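Local atomic coordinates of conserved Hypothetical Protein TT1486 (Thermus thermophilus, PDB entry 2CU5), a protein that is of unknown function but probably acts as a secondary thiamine-phosphate synthase, as a trimer of the UPF0047 (YjbQ) family. Residues T41-P53 against L105-D117. Residues are numbered along the deposited sequence; the frame is centred on the assembly and turned at random.
Sequences TTCGLTVQEGADP and LGRWQQVFLAEFD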
ATOM      1  N   THR A  41     -13.408  -5.482  -0.225  1.00 17.80           N
ATOM      2  CA  THR A  41     -13.244  -4.085   0.171  1.00 17.86           C
ATOM      3  C   THR A  41     -13.259  -3.863   1.681  1.00 18.57           C
ATOM      4  O   THR A  41     -13.120  -2.728   2.139  1.00 17.29           O
ATOM      5  CB  THR A  41     -14.346  -3.205  -0.444  1.00 19.21           C
ATOM      6  OG1 THR A  41     -15.625  -3.647   0.035  1.00 21.01           O
ATOM      7  CG2 THR A  41     -14.317  -3.299  -1.965  1.00 19.55           C
ATOM      8  N   THR A  42     -13.427  -4.934   2.453  1.00 17.96           N
ATOM      9  CA  THR A  42     -13.459  -4.814   3.907  1.00 17.59           C
ATOM     10  C   THR A  42     -12.445  -5.687   4.645  1.00 17.00           C
ATOM     11  O   THR A  42     -12.634  -6.046   5.807  1.00 16.36           O
ATOM     12  CB  THR A  42     -14.885  -5.074   4.458  1.00 18.51           C
ATOM     13  OG1 THR A  42     -15.386  -6.319   3.959  1.00 19.04           O
ATOM     14  CG2 THR A  42     -15.817  -3.948   4.028  1.00 17.49           C
ATOM     15  N   CYS A  43     -11.369  -6.034   3.945  1.00 17.90           N
ATOM     16  CA  CYS A  43     -10.266  -6.800   4.518  1.00 17.07           C
ATOM     17  C   CYS A  43      -9.030  -6.394   3.718  1.00 16.12           C
ATOM     18  O   CYS A  43      -9.148  -5.718   2.694  1.00 17.80           O
ATOM     19  CB  CYS A  43     -10.511  -8.315   4.429  1.00 17.12           C
ATOM     20  SG  CYS A  43     -10.498  -9.030   2.770  1.00 20.39           S
ATOM     21  N   GLY A  44      -7.846  -6.771   4.188  1.00 17.30           N
ATOM     22  CA  GLY A  44      -6.642  -6.403   3.463  1.00 18.33           C
ATOM     23  C   GLY A  44      -5.539  -7.439   3.540  1.00 18.07           C
ATOM     24  O   GLY A  44      -5.706  -8.497   4.141  1.00 18.23           O
ATOM     25  N   LEU A  45      -4.411  -7.130   2.908  1.00 17.86           N
ATOM     26  CA  LEU A  45      -3.248  -8.013   2.912  1.00 17.17           C
ATOM     27  C   LEU A  45      -2.065  -7.202   3.405  1.00 17.26           C
ATOM     28  O   LEU A  45      -1.869  -6.064   2.984  1.00 15.58           O
ATOM     29  CB  LEU A  45      -2.945  -8.531   1.504  1.00 16.06           C
ATOM     30  CG  LEU A  45      -3.924  -9.541   0.910  1.00 14.51           C
ATOM     31  CD1 LEU A  45      -3.580  -9.778  -0.553  1.00 15.69           C
ATOM     32  CD2 LEU A  45      -3.868 -10.839   1.715  1.00 16.32           C
ATOM     33  N   THR A  46      -1.272  -7.788   4.292  1.00 16.37           N
ATOM     34  CA  THR A  46      -0.122  -7.087   4.826  1.00 16.14           C
ATOM     35  C   THR A  46       0.961  -8.075   5.212  1.00 14.98           C
ATOM     36  O   THR A  46       0.699  -9.271   5.399  1.00 15.34           O
ATOM     37  CB  THR A  46      -0.508  -6.258   6.087  1.00 16.19           C
ATOM     38  OG1 THR A  46       0.609  -5.472   6.516  1.00 17.46           O
ATOM     39  CG2 THR A  46      -0.920  -7.177   7.224  1.00 17.49           C
ATOM     40  N   VAL A  47       2.185  -7.573   5.299  1.00 14.39           N
ATOM     41  CA  VAL A  47       3.312  -8.384   5.727  1.00 14.49           C
ATOM     42  C   VAL A  47       3.719  -7.786   7.070  1.00 15.19           C
ATOM     43  O   VAL A  47       4.103  -6.620   7.143  1.00 15.93           O
ATOM     44  CB  VAL A  47       4.507  -8.288   4.756  1.00 13.78           C
ATOM     45  CG1 VAL A  47       5.692  -9.038   5.341  1.00 14.26           C
ATOM     46  CG2 VAL A  47       4.133  -8.873   3.389  1.00 15.03           C
ATOM     47  N   GLN A  48       3.619  -8.575   8.132  1.00 15.41           N
ATOM     48  CA  GLN A  48       3.964  -8.091   9.459  1.00 17.59           C
ATOM     49  C   GLN A  48       4.519  -9.183  10.359  1.00 18.42           C
ATOM     50  O   GLN A  48       4.768 -10.301   9.913  1.00 19.00           O
ATOM     51  CB  GLN A  48       2.742  -7.434  10.110  1.00 15.96           C
ATOM     52  CG  GLN A  48       2.756  -5.913  10.021  1.00 16.23           C
ATOM     53  CD  GLN A  48       3.970  -5.324  10.709  1.00 13.78           C
ATOM     54  OE1 GLN A  48       4.325  -5.735  11.814  1.00 17.19           O
ATOM     55  NE2 GLN A  48       4.609  -4.354  10.069  1.00 17.13           N
ATOM     56  N   GLU A  49       4.714  -8.858  11.633  1.00 19.11           N
ATOM     57  CA  GLU A  49       5.270  -9.818  12.573  1.00 18.79           C
ATOM     58  C   GLU A  49       4.227 -10.678  13.277  1.00 19.77           C
ATOM     59  O   GLU A  49       3.232 -10.170  13.798  1.00 19.31           O
ATOM     60  CB  GLU A  49       6.110  -9.098  13.629  1.00 18.46           C
ATOM     61  CG  GLU A  49       6.969 -10.049  14.440  1.00 19.85           C
ATOM     62  CD  GLU A  49       7.583  -9.410  15.662  1.00 20.93           C
ATOM     63  OE1 GLU A  49       8.055  -8.256  15.574  1.00 19.03           O
ATOM     64  OE2 GLU A  49       7.603 -10.076  16.714  1.00 23.79           O
ATOM     65  N   GLY A  50       4.471 -11.985  13.294  1.00 18.91           N
ATOM     66  CA  GLY A  50       3.564 -12.898  13.960  1.00 20.52           C
ATOM     67  C   GLY A  50       4.211 -13.554  15.169  1.00 21.36           C
ATOM     68  O   GLY A  50       3.514 -14.024  16.071  1.00 23.19           O
ATOM     69  N   ALA A  51       5.541 -13.577  15.197  1.00 21.68           N
ATOM     70  CA  ALA A  51       6.275 -14.205  16.299  1.00 22.54           C
ATOM     71  C   ALA A  51       5.758 -13.750  17.658  1.00 23.25           C
ATOM     72  O   ALA A  51       5.563 -14.565  18.559  1.00 22.32           O
ATOM     73  CB  ALA A  51       7.756 -13.915  16.177  1.00 22.70           C
ATOM     74  N   ASP A  52       5.553 -12.447  17.814  1.00 23.67           N
ATOM     75  CA  ASP A  52       5.017 -11.923  19.065  1.00 22.93           C
ATOM     76  C   ASP A  52       3.550 -11.591  18.806  1.00 22.30           C
ATOM     77  O   ASP A  52       3.239 -10.677  18.043  1.00 20.24           O
ATOM     78  CB  ASP A  52       5.767 -10.664  19.497  1.00 23.75           C
ATOM     79  CG  ASP A  52       5.272 -10.126  20.823  1.00 24.78           C
ATOM     80  OD1 ASP A  52       4.193 -10.571  21.274  1.00 22.77           O
ATOM     81  OD2 ASP A  52       5.953  -9.256  21.409  1.00 26.76           O
ATOM     82  N   PRO A  53       2.626 -12.330  19.445  1.00 21.24           N
ATOM     83  CA  PRO A  53       1.181 -12.131  19.287  1.00 22.26           C
ATOM     84  C   PRO A  53       0.689 -10.715  19.589  1.00 21.28           C
ATOM     85  O   PRO A  53      -0.320 -10.272  19.045  1.00 19.90           O
ATOM     86  CB  PRO A  53       0.580 -13.150  20.262  1.00 22.92           C
ATOM     87  CG  PRO A  53       1.624 -14.207  20.352  1.00 24.43           C
ATOM     88  CD  PRO A  53       2.896 -13.406  20.413  1.00 23.42           C
ATOM     89  N   LEU A 105      11.224 -14.071   2.978  1.00 20.70           N
ATOM     90  CA  LEU A 105      10.816 -13.016   3.896  1.00 20.54           C
ATOM     91  C   LEU A 105      11.862 -12.734   4.960  1.00 22.02           C
ATOM     92  O   LEU A 105      12.786 -13.525   5.162  1.00 21.32           O
ATOM     93  CB  LEU A 105       9.518 -13.438   4.584  1.00 20.54           C
ATOM     94  CG  LEU A 105       8.378 -13.840   3.647  1.00 19.68           C
ATOM     95  CD1 LEU A 105       7.249 -14.485   4.436  1.00 19.51           C
ATOM     96  CD2 LEU A 105       7.892 -12.603   2.907  1.00 21.10           C
ATOM     97  N   GLY A 106      11.699 -11.606   5.646  1.00 21.77           N
ATOM     98  CA  GLY A 106      12.615 -11.246   6.709  1.00 21.13           C
ATOM     99  C   GLY A 106      12.418 -12.200   7.872  1.00 22.03           C
ATOM    100  O   GLY A 106      11.441 -12.952   7.914  1.00 20.08           O
ATOM    101  N   ARG A 107      13.341 -12.167   8.822  1.00 22.75           N
ATOM    102  CA  ARG A 107      13.288 -13.050   9.977  1.00 25.30           C
ATOM    103  C   ARG A 107      12.025 -12.917  10.832  1.00 24.50           C
ATOM    104  O   ARG A 107      11.635 -13.867  11.513  1.00 25.24           O
ATOM    105  CB  ARG A 107      14.529 -12.829  10.849  1.00 29.07           C
ATOM    106  CG  ARG A 107      14.585 -13.732  12.061  1.00 34.02           C
ATOM    107  CD  ARG A 107      15.690 -13.335  13.027  1.00 39.26           C
ATOM    108  NE  ARG A 107      17.026 -13.523  12.472  1.00 43.45           N
ATOM    109  CZ  ARG A 107      18.143 -13.439  13.190  1.00 45.39           C
ATOM    110  NH1 ARG A 107      18.076 -13.173  14.489  1.00 46.06           N
ATOM    111  NH2 ARG A 107      19.325 -13.618  12.614  1.00 45.57           N
ATOM    112  N   TRP A 108      11.381 -11.754  10.800  1.00 22.93           N
ATOM    113  CA  TRP A 108      10.174 -11.548  11.602  1.00 22.12           C
ATOM    114  C   TRP A 108       8.935 -11.232  10.779  1.00 22.05           C
ATOM    115  O   TRP A 108       8.005 -10.598  11.282  1.00 21.47           O
ATOM    116  CB  TRP A 108      10.397 -10.422  12.609  1.00 22.09           C
ATOM    117  CG  TRP A 108      11.594 -10.634  13.466  1.00 23.51           C
ATOM    118  CD1 TRP A 108      12.831 -10.079  13.300  1.00 23.26           C
ATOM    119  CD2 TRP A 108      11.688 -11.495  14.604  1.00 23.82           C
ATOM    120  NE1 TRP A 108      13.691 -10.543  14.266  1.00 24.87           N
ATOM    121  CE2 TRP A 108      13.016 -11.415  15.081  1.00 24.56           C
ATOM    122  CE3 TRP A 108      10.780 -12.329  15.269  1.00 23.82           C
ATOM    123  CZ2 TRP A 108      13.459 -12.139  16.195  1.00 25.43           C
ATOM    124  CZ3 TRP A 108      11.222 -13.050  16.379  1.00 25.61           C
ATOM    125  CH2 TRP A 108      12.551 -12.947  16.828  1.00 23.40           C
ATOM    126  N   GLN A 109       8.913 -11.678   9.526  1.00 18.73           N
ATOM    127  CA  GLN A 109       7.777 -11.410   8.651  1.00 18.43           C
ATOM    128  C   GLN A 109       6.928 -12.627   8.319  1.00 18.10           C
ATOM    129  O   GLN A 109       7.436 -13.736   8.161  1.00 17.55           O
ATOM    130  CB  GLN A 109       8.245 -10.796   7.328  1.00 15.81           C
ATOM    131  CG  GLN A 109       8.855  -9.409   7.413  1.00 17.72           C
ATOM    132  CD  GLN A 109       9.279  -8.915   6.042  1.00 18.91           C
ATOM    133  OE1 GLN A 109       9.957  -9.632   5.305  1.00 19.38           O
ATOM    134  NE2 GLN A 109       8.883  -7.694   5.689  1.00 18.74           N
ATOM    135  N   GLN A 110       5.624 -12.392   8.212  1.00 18.36           N
ATOM    136  CA  GLN A 110       4.643 -13.408   7.856  1.00 18.55           C
ATOM    137  C   GLN A 110       3.586 -12.701   7.007  1.00 17.68           C
ATOM    138  O   GLN A 110       3.376 -11.492   7.150  1.00 16.30           O
ATOM    139  CB  GLN A 110       3.996 -14.008   9.111  1.00 18.37           C
ATOM    140  CG  GLN A 110       4.914 -14.914   9.917  1.00 18.07           C
ATOM    141  CD  GLN A 110       5.163 -16.253   9.240  1.00 21.23           C
ATOM    142  OE1 GLN A 110       4.342 -17.163   9.324  1.00 20.97           O
ATOM    143  NE2 GLN A 110       6.295 -16.371   8.551  1.00 21.60           N
ATOM    144  N   VAL A 111       2.935 -13.438   6.113  1.00 15.80           N
ATOM    145  CA  VAL A 111       1.903 -12.854   5.264  1.00 16.49           C
ATOM    146  C   VAL A 111       0.552 -13.009   5.948  1.00 17.09           C
ATOM    147  O   VAL A 111       0.158 -14.117   6.314  1.00 15.87           O
ATOM    148  CB  VAL A 111       1.864 -13.539   3.879  1.00 15.37           C
ATOM    149  CG1 VAL A 111       0.815 -12.883   2.999  1.00 15.62           C
ATOM    150  CG2 VAL A 111       3.230 -13.448   3.233  1.00 14.39           C
ATOM    151  N   PHE A 112      -0.154 -11.893   6.122  1.00 16.60           N
ATOM    152  CA  PHE A 112      -1.447 -11.904   6.795  1.00 17.14           C
ATOM    153  C   PHE A 112      -2.625 -11.405   5.985  1.00 16.81           C
ATOM    154  O   PHE A 112      -2.510 -10.468   5.193  1.00 15.16           O
ATOM    155  CB  PHE A 112      -1.400 -11.040   8.061  1.00 16.31           C
ATOM    156  CG  PHE A 112      -0.547 -11.591   9.155  1.00 15.67           C
ATOM    157  CD1 PHE A 112      -1.005 -12.632   9.958  1.00 18.48           C
ATOM    158  CD2 PHE A 112       0.711 -11.056   9.400  1.00 17.37           C
ATOM    159  CE1 PHE A 112      -0.216 -13.133  10.999  1.00 17.64           C
ATOM    160  CE2 PHE A 112       1.504 -11.545  10.427  1.00 18.10           C
ATOM    161  CZ  PHE A 112       1.039 -12.587  11.232  1.00 20.12           C
ATOM    162  N   LEU A 113      -3.766 -12.052   6.192  1.00 16.90           N
ATOM    163  CA  LEU A 113      -4.998 -11.601   5.576  1.00 18.44           C
ATOM    164  C   LEU A 113      -5.590 -10.813   6.746  1.00 17.27           C
ATOM    165  O   LEU A 113      -5.950 -11.387   7.768  1.00 17.93           O
ATOM    166  CB  LEU A 113      -5.917 -12.769   5.217  1.00 19.20           C
ATOM    167  CG  LEU A 113      -7.132 -12.372   4.364  1.00 20.24           C
ATOM    168  CD1 LEU A 113      -7.909 -13.620   3.982  1.00 21.34           C
ATOM    169  CD2 LEU A 113      -8.029 -11.399   5.126  1.00 20.17           C
ATOM    170  N   ALA A 114      -5.662  -9.497   6.607  1.00 17.91           N
ATOM    171  CA  ALA A 114      -6.189  -8.651   7.670  1.00 16.44           C
ATOM    172  C   ALA A 114      -7.701  -8.514   7.564  1.00 15.31           C
ATOM    173  O   ALA A 114      -8.198  -7.745   6.751  1.00 15.82           O
ATOM    174  CB  ALA A 114      -5.523  -7.273   7.603  1.00 14.62           C
ATOM    175  N   GLU A 115      -8.426  -9.257   8.397  1.00 16.28           N
ATOM    176  CA  GLU A 115      -9.887  -9.213   8.393  1.00 17.53           C
ATOM    177  C   GLU A 115     -10.422  -8.125   9.320  1.00 17.62           C
ATOM    178  O   GLU A 115     -10.112  -8.114  10.508  1.00 18.59           O
ATOM    179  CB  GLU A 115     -10.464 -10.559   8.839  1.00 17.29           C
ATOM    180  CG  GLU A 115     -11.983 -10.560   8.893  1.00 17.16           C
ATOM    181  CD  GLU A 115     -12.609 -10.305   7.534  1.00 17.22           C
ATOM    182  OE1 GLU A 115     -12.858 -11.286   6.799  1.00 18.59           O
ATOM    183  OE2 GLU A 115     -12.841  -9.123   7.190  1.00 16.02           O
ATOM    184  N   PHE A 116     -11.240  -7.228   8.775  1.00 18.18           N
ATOM    185  CA  PHE A 116     -11.816  -6.145   9.567  1.00 18.86           C
ATOM    186  C   PHE A 116     -13.340  -6.235   9.652  1.00 19.52           C
ATOM    187  O   PHE A 116     -13.967  -5.461  10.374  1.00 19.58           O
ATOM    188  CB  PHE A 116     -11.423  -4.789   8.971  1.00 18.04           C
ATOM    189  CG  PHE A 116      -9.943  -4.627   8.753  1.00 17.31           C
ATOM    190  CD1 PHE A 116      -9.056  -4.705   9.822  1.00 16.70           C
ATOM    191  CD2 PHE A 116      -9.439  -4.388   7.477  1.00 16.96           C
ATOM    192  CE1 PHE A 116      -7.685  -4.543   9.627  1.00 15.39           C
ATOM    193  CE2 PHE A 116      -8.069  -4.225   7.269  1.00 12.93           C
ATOM    194  CZ  PHE A 116      -7.193  -4.303   8.345  1.00 14.04           C
ATOM    195  N   ASP A 117     -13.941  -7.171   8.921  1.00 18.68           N
ATOM    196  CA  ASP A 117     -15.396  -7.312   8.955  1.00 19.30           C
ATOM    197  C   ASP A 117     -15.875  -8.748   8.752  1.00 18.28           C
ATOM    198  O   ASP A 117     -16.647  -9.030   7.838  1.00 18.30           O
ATOM    199  CB  ASP A 117     -16.030  -6.389   7.908  1.00 20.87           C
ATOM    200  CG  ASP A 117     -17.550  -6.357   7.998  1.00 24.51           C
ATOM    201  OD1 ASP A 117     -18.079  -6.401   9.127  1.00 23.82           O
ATOM    202  OD2 ASP A 117     -18.211  -6.280   6.944  1.00 26.75           O
TER
HETATM  203  O   HOH W   1       6.969  -6.400   7.228  1.00 23.49           O
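The W108 indole meets A51 CB at its edge, near the ring plane, 3.5 Å from CE3; R107 CG lies over the rim of one face. E49 runs alongside W108, its carboxylate plane turned 48° from the ring. F112 also offers its edge: with chi1 at -69° its CG stands beside its own backbone N, and the ring reaches toward segment 41-53, where CZ comes within 3.7 Å of G50 CA. A114 O lies above one face of F116, toward the rim, while F116 CD2 approaches C43 CA. Strands 43-48 and 110-115 are antiparallel neighbours in a three-stranded sheet completed by strand 15-18. F112 N gives T46 O a nearly straight bond of 2.9 Å within one of their hydrogen-bonded pairs. Small G44 and A114 suit the face near the F116 ring; on the other, branched L45, V47 and V111 pack against L94 and L96 of strand 93-99, and L113 against V124 and R122 of strand 120-128. Q109 packs its long chain on V47 CG1; of its amide, OE1 accepts from G106 N at 2.7 Å, and NE2 donates to V38 O of the second subunit and to a water that donates to V47 O. A leucine in its place would probably leave G106 N and that V38 carbonyl without these mates. Q48 OE1 and NE2 hydrogen-bond H84 ND1 and T41 O of the second subunit.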